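Local coordinates for CELL WALL surface anchor family protein (Streptococcus pneumoniae, PDB 3ZGH) that binds keratin 10 through a basic domain of MSCRAMM fold, and so probably mediates adhesion of pneumococci to host cells, at residues K26-E35 with Y46-D54. Sequence-based numbering, arbitrary orientation.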
ATOM      1  N   LYS A  26     -24.192  -6.316   0.600  1.00 29.02           N
ATOM      2  CA  LYS A  26     -23.627  -6.339   1.940  1.00 28.56           C
ATOM      3  C   LYS A  26     -22.219  -5.790   1.918  1.00 28.57           C
ATOM      4  O   LYS A  26     -21.750  -5.219   2.928  1.00 30.29           O
ATOM      5  CB  LYS A  26     -23.575  -7.760   2.520  1.00 29.37           C
ATOM      6  CG  LYS A  26     -24.944  -8.392   2.658  1.00 30.51           C
ATOM      7  CD  LYS A  26     -25.933  -7.488   3.394  1.00 31.24           C
ATOM      8  CE  LYS A  26     -27.132  -8.268   3.926  1.00 34.99           C
ATOM      9  NZ  LYS A  26     -28.071  -8.650   2.852  1.00 38.51           N
ATOM     10  N   SER A  27     -21.534  -5.917   0.778  1.00 25.93           N
ATOM     11  CA  SER A  27     -20.222  -5.310   0.674  1.00 25.33           C
ATOM     12  C   SER A  27     -19.854  -5.001  -0.765  1.00 24.29           C
ATOM     13  O   SER A  27     -20.416  -5.579  -1.714  1.00 25.40           O
ATOM     14  CB  SER A  27     -19.152  -6.210   1.296  1.00 28.11           C
ATOM     15  OG  SER A  27     -18.930  -7.342   0.477  1.00 31.11           O
ATOM     16  N   GLU A  28     -18.901  -4.099  -0.907  1.00 23.89           N
ATOM     17  CA  GLU A  28     -18.396  -3.702  -2.211  1.00 25.40           C
ATOM     18  C   GLU A  28     -16.908  -3.558  -2.089  1.00 23.03           C
ATOM     19  O   GLU A  28     -16.417  -2.907  -1.126  1.00 25.10           O
ATOM     20  CB  GLU A  28     -18.992  -2.360  -2.678  1.00 30.99           C
ATOM     21  CG  GLU A  28     -18.381  -1.936  -4.014  1.00 46.24           C
ATOM     22  CD  GLU A  28     -18.948  -0.629  -4.545  1.00 67.86           C
ATOM     23  OE1 GLU A  28     -19.936  -0.111  -3.967  1.00 76.17           O
ATOM     24  OE2 GLU A  28     -18.406  -0.130  -5.556  1.00 80.00           O
ATOM     25  N   THR A  29     -16.187  -4.098  -3.059  1.00 22.09           N
ATOM     26  CA  THR A  29     -14.722  -4.102  -3.018  1.00 24.93           C
ATOM     27  C   THR A  29     -14.205  -3.558  -4.357  1.00 25.86           C
ATOM     28  O   THR A  29     -14.735  -3.935  -5.424  1.00 28.41           O
ATOM     29  CB  THR A  29     -14.159  -5.544  -2.794  1.00 25.94           C
ATOM     30  OG1 THR A  29     -14.557  -6.002  -1.500  1.00 27.43           O
ATOM     31  CG2 THR A  29     -12.604  -5.587  -2.867  1.00 24.16           C
ATOM     32  N   LYS A  30     -13.231  -2.664  -4.309  1.00 22.37           N
ATOM     33  CA  LYS A  30     -12.557  -2.249  -5.526  1.00 22.75           C
ATOM     34  C   LYS A  30     -11.088  -2.571  -5.408  1.00 20.53           C
ATOM     35  O   LYS A  30     -10.495  -2.414  -4.325  1.00 22.20           O
ATOM     36  CB  LYS A  30     -12.755  -0.753  -5.779  1.00 25.53           C
ATOM     37  CG  LYS A  30     -14.188  -0.402  -6.237  1.00 29.57           C
ATOM     38  CD  LYS A  30     -14.364   1.113  -6.370  1.00 36.20           C
ATOM     39  CE  LYS A  30     -15.544   1.440  -7.263  1.00 45.58           C
ATOM     40  NZ  LYS A  30     -15.768   2.915  -7.390  1.00 51.77           N
ATOM     41  N   VAL A  31     -10.496  -3.026  -6.500  1.00 20.52           N
ATOM     42  CA  VAL A  31      -9.054  -3.251  -6.532  1.00 19.99           C
ATOM     43  C   VAL A  31      -8.431  -2.283  -7.539  1.00 21.46           C
ATOM     44  O   VAL A  31      -8.854  -2.225  -8.725  1.00 23.93           O
ATOM     45  CB  VAL A  31      -8.757  -4.697  -6.941  1.00 23.41           C
ATOM     46  CG1 VAL A  31      -7.228  -4.951  -7.100  1.00 27.28           C
ATOM     47  CG2 VAL A  31      -9.404  -5.704  -5.945  1.00 23.68           C
ATOM     48  N   TYR A  32      -7.434  -1.534  -7.086  1.00 23.08           N
ATOM     49  CA  TYR A  32      -6.687  -0.586  -7.917  1.00 22.39           C
ATOM     50  C   TYR A  32      -5.277  -1.120  -8.029  1.00 22.82           C
ATOM     51  O   TYR A  32      -4.777  -1.720  -7.058  1.00 23.43           O
ATOM     52  CB  TYR A  32      -6.599   0.765  -7.238  1.00 22.87           C
ATOM     53  CG  TYR A  32      -7.939   1.408  -6.960  1.00 25.73           C
ATOM     54  CD1 TYR A  32      -8.507   2.282  -7.878  1.00 27.69           C
ATOM     55  CD2 TYR A  32      -8.630   1.143  -5.790  1.00 27.74           C
ATOM     56  CE1 TYR A  32      -9.735   2.871  -7.644  1.00 30.29           C
ATOM     57  CE2 TYR A  32      -9.859   1.733  -5.549  1.00 29.81           C
ATOM     58  CZ  TYR A  32     -10.391   2.589  -6.475  1.00 32.82           C
ATOM     59  OH  TYR A  32     -11.607   3.148  -6.232  1.00 36.85           O
ATOM     60  N   THR A  33      -4.622  -0.905  -9.178  1.00 23.24           N
ATOM     61  CA  THR A  33      -3.205  -1.258  -9.298  1.00 24.45           C
ATOM     62  C   THR A  33      -2.515  -0.104 -10.022  1.00 25.60           C
ATOM     63  O   THR A  33      -3.176   0.713 -10.706  1.00 26.58           O
ATOM     64  CB  THR A  33      -2.955  -2.540 -10.116  1.00 25.38           C
ATOM     65  OG1 THR A  33      -3.371  -2.344 -11.482  1.00 27.45           O
ATOM     66  CG2 THR A  33      -3.707  -3.759  -9.543  1.00 25.80           C
ATOM     67  N   GLY A  34      -1.201  -0.024  -9.871  1.00 25.36           N
ATOM     68  CA  GLY A  34      -0.452   0.977 -10.596  1.00 25.45           C
ATOM     69  C   GLY A  34       1.003   0.539 -10.627  1.00 24.15           C
ATOM     70  O   GLY A  34       1.387  -0.544 -10.125  1.00 24.20           O
ATOM     71  N   GLU A  35       1.838   1.385 -11.190  1.00 23.58           N
ATOM     72  CA  GLU A  35       3.169   0.929 -11.466  1.00 27.36           C
ATOM     73  C   GLU A  35       4.100   2.120 -11.457  1.00 28.17           C
ATOM     74  O   GLU A  35       3.703   3.235 -11.839  1.00 28.28           O
ATOM     75  CB  GLU A  35       3.107   0.279 -12.839  1.00 32.27           C
ATOM     76  CG  GLU A  35       4.380   0.026 -13.490  1.00 35.35           C
ATOM     77  CD  GLU A  35       4.188  -0.602 -14.862  1.00 36.48           C
ATOM     78  OE1 GLU A  35       3.029  -0.818 -15.301  1.00 34.59           O
ATOM     79  OE2 GLU A  35       5.212  -0.922 -15.471  1.00 38.05           O
ATOM     80  N   TYR A  46       5.272  -2.543  -8.722  1.00 23.78           N
ATOM     81  CA  TYR A  46       3.830  -2.412  -8.781  1.00 23.83           C
ATOM     82  C   TYR A  46       3.227  -2.223  -7.403  1.00 23.59           C
ATOM     83  O   TYR A  46       3.861  -2.581  -6.378  1.00 24.40           O
ATOM     84  CB  TYR A  46       3.216  -3.662  -9.418  1.00 22.03           C
ATOM     85  CG  TYR A  46       3.802  -3.982 -10.775  1.00 24.69           C
ATOM     86  CD1 TYR A  46       3.240  -3.452 -11.924  1.00 27.11           C
ATOM     87  CD2 TYR A  46       4.952  -4.798 -10.910  1.00 25.96           C
ATOM     88  CE1 TYR A  46       3.765  -3.724 -13.198  1.00 28.75           C
ATOM     89  CE2 TYR A  46       5.499  -5.068 -12.188  1.00 28.66           C
ATOM     90  CZ  TYR A  46       4.871  -4.531 -13.327  1.00 29.67           C
ATOM     91  OH  TYR A  46       5.365  -4.767 -14.593  1.00 30.24           O
ATOM     92  N   TYR A  47       2.012  -1.659  -7.368  1.00 22.47           N
ATOM     93  CA  TYR A  47       1.207  -1.755  -6.151  1.00 21.30           C
ATOM     94  C   TYR A  47      -0.189  -2.249  -6.477  1.00 21.23           C
ATOM     95  O   TYR A  47      -0.672  -2.188  -7.639  1.00 24.56           O
ATOM     96  CB  TYR A  47       1.112  -0.436  -5.384  1.00 22.97           C
ATOM     97  CG  TYR A  47       0.177   0.569  -6.032  1.00 25.70           C
ATOM     98  CD1 TYR A  47      -1.193   0.559  -5.746  1.00 29.98           C
ATOM     99  CD2 TYR A  47       0.650   1.486  -6.964  1.00 26.29           C
ATOM    100  CE1 TYR A  47      -2.054   1.444  -6.377  1.00 33.49           C
ATOM    101  CE2 TYR A  47      -0.199   2.397  -7.577  1.00 31.08           C
ATOM    102  CZ  TYR A  47      -1.556   2.359  -7.279  1.00 34.84           C
ATOM    103  OH  TYR A  47      -2.410   3.245  -7.888  1.00 37.81           O
ATOM    104  N   LYS A  48      -0.817  -2.781  -5.431  1.00 21.88           N
ATOM    105  CA  LYS A  48      -2.215  -3.126  -5.466  1.00 22.67           C
ATOM    106  C   LYS A  48      -2.834  -2.508  -4.206  1.00 23.88           C
ATOM    107  O   LYS A  48      -2.237  -2.560  -3.121  1.00 24.98           O
ATOM    108  CB  LYS A  48      -2.387  -4.631  -5.480  1.00 25.28           C
ATOM    109  CG  LYS A  48      -3.856  -5.083  -5.413  1.00 29.52           C
ATOM    110  CD  LYS A  48      -3.991  -6.629  -5.347  1.00 56.27           C
ATOM    111  CE  LYS A  48      -3.650  -7.276  -6.683  1.00 65.57           C
ATOM    112  NZ  LYS A  48      -3.780  -8.776  -6.692  1.00 74.21           N
ATOM    113  N   LEU A  49      -4.013  -1.909  -4.360  1.00 23.57           N
ATOM    114  CA  LEU A  49      -4.758  -1.416  -3.219  1.00 22.93           C
ATOM    115  C   LEU A  49      -6.171  -1.998  -3.338  1.00 22.41           C
ATOM    116  O   LEU A  49      -6.899  -1.721  -4.329  1.00 24.28           O
ATOM    117  CB  LEU A  49      -4.806   0.109  -3.216  1.00 22.14           C
ATOM    118  CG  LEU A  49      -5.575   0.675  -2.018  1.00 23.26           C
ATOM    119  CD1 LEU A  49      -4.739   0.610  -0.740  1.00 23.45           C
ATOM    120  CD2 LEU A  49      -6.026   2.115  -2.299  1.00 24.91           C
ATOM    121  N   LYS A  50      -6.539  -2.830  -2.367  1.00 21.06           N
ATOM    122  CA  LYS A  50      -7.875  -3.379  -2.309  1.00 22.19           C
ATOM    123  C   LYS A  50      -8.633  -2.630  -1.213  1.00 21.74           C
ATOM    124  O   LYS A  50      -8.120  -2.487  -0.105  1.00 23.95           O
ATOM    125  CB  LYS A  50      -7.783  -4.866  -1.984  1.00 22.43           C
ATOM    126  CG  LYS A  50      -9.153  -5.574  -1.825  1.00 29.18           C
ATOM    127  CD  LYS A  50      -8.912  -7.069  -1.517  1.00 41.44           C
ATOM    128  CE  LYS A  50     -10.197  -7.774  -1.080  1.00 57.42           C
ATOM    129  NZ  LYS A  50      -9.939  -9.118  -0.436  1.00 69.02           N
ATOM    130  N   VAL A  51      -9.830  -2.126  -1.526  1.00 21.88           N
ATOM    131  CA  VAL A  51     -10.638  -1.411  -0.552  1.00 21.82           C
ATOM    132  C   VAL A  51     -12.068  -2.005  -0.517  1.00 21.42           C
ATOM    133  O   VAL A  51     -12.778  -2.064  -1.551  1.00 21.80           O
ATOM    134  CB  VAL A  51     -10.729   0.078  -0.929  1.00 24.79           C
ATOM    135  CG1 VAL A  51     -11.434   0.883   0.180  1.00 26.20           C
ATOM    136  CG2 VAL A  51      -9.296   0.644  -1.210  1.00 27.92           C
ATOM    137  N   THR A  52     -12.451  -2.482   0.666  1.00 22.67           N
ATOM    138  CA  THR A  52     -13.748  -3.103   0.880  1.00 21.93           C
ATOM    139  C   THR A  52     -14.546  -2.212   1.820  1.00 24.39           C
ATOM    140  O   THR A  52     -14.055  -1.786   2.854  1.00 26.20           O
ATOM    141  CB  THR A  52     -13.588  -4.485   1.524  1.00 23.40           C
ATOM    142  OG1 THR A  52     -12.921  -5.354   0.601  1.00 25.41           O
ATOM    143  CG2 THR A  52     -14.950  -5.115   1.837  1.00 25.02           C
ATOM    144  N   ASN A  53     -15.780  -1.938   1.435  1.00 24.49           N
ATOM    145  CA  ASN A  53     -16.732  -1.198   2.225  1.00 24.73           C
ATOM    146  C   ASN A  53     -17.834  -2.192   2.585  1.00 26.93           C
ATOM    147  O   ASN A  53     -18.553  -2.695   1.681  1.00 27.24           O
ATOM    148  CB  ASN A  53     -17.253  -0.068   1.367  1.00 24.46           C
ATOM    149  CG  ASN A  53     -18.341   0.741   2.039  1.00 28.02           C
ATOM    150  OD1 ASN A  53     -19.031   0.267   2.937  1.00 28.03           O
ATOM    151  ND2 ASN A  53     -18.537   1.965   1.547  1.00 30.29           N
ATOM    152  N   ASP A  54     -17.953  -2.524   3.872  1.00 27.99           N
ATOM    153  CA  ASP A  54     -19.030  -3.420   4.308  1.00 31.03           C
ATOM    154  C   ASP A  54     -20.130  -2.655   5.015  1.00 33.10           C
ATOM    155  O   ASP A  54     -20.969  -3.258   5.670  1.00 33.99           O
ATOM    156  CB  ASP A  54     -18.497  -4.507   5.227  1.00 34.06           C
ATOM    157  CG  ASP A  54     -17.901  -3.950   6.521  1.00 37.98           C
ATOM    158  OD1 ASP A  54     -18.170  -2.781   6.853  1.00 35.61           O
ATOM    159  OD2 ASP A  54     -17.155  -4.678   7.204  1.00 42.84           O
TER
HETATM  160  O   HOH W   1     -21.944  -5.985   5.522  1.00 48.30           O
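Thr29 OG1 and Thr52 OG1 lie 2.7 Å apart, a hydrogen bond in which either hydroxyl could be the donor. The two threonines form a non-hydrogen-bonded antiparallel pair and share one rotamer: each hydroxyl sits beside its own backbone N (chi1 about -65° in both), which turns the oxygens toward each other. The Thr29 methyl, CG2, also packs against the aliphatic stem of Lys50, 3.6 Å from its CG. Further along the same face, Val31 CG1 meets Lys48 CG at 3.8 Å. Eight backbone N-H...O bonds, two for each of the pairs Glu28-Asn53, Lys30-Val51, Tyr32-Leu49 and Gly34-Tyr47, run between the strands, whose directions differ by 165°. This is the beta hairpin of strands 28-38 and 43-53; the former is an edge strand of the sheet within this chain, whereas the latter also pairs with strand 57-65. On the face of Tyr32 and Leu49, both side chains reach Val193, and the Tyr32 hydroxyl bonds to Glu195, which also forms a salt bridge with Lys30. Gly34 leaves room for the Tyr47 ring, which folds back over the neighbouring strand because Tyr47 CG lies between the backbone N and the carbonyl carbon. Gly34 N stands 3.4 Å above one ring face, offset toward the rim. Gly34 CA is 3.3 Å from Tyr47 CE2. The Glu35 side chain runs extended alongside Tyr46, its CD 3.6 Å from Tyr46 CE1, with carboxylate and ring planes 45° apart. Beyond the other end of the paired strands, one water donates to both Lys26 O, at 2.7 Å, and Asp54 O.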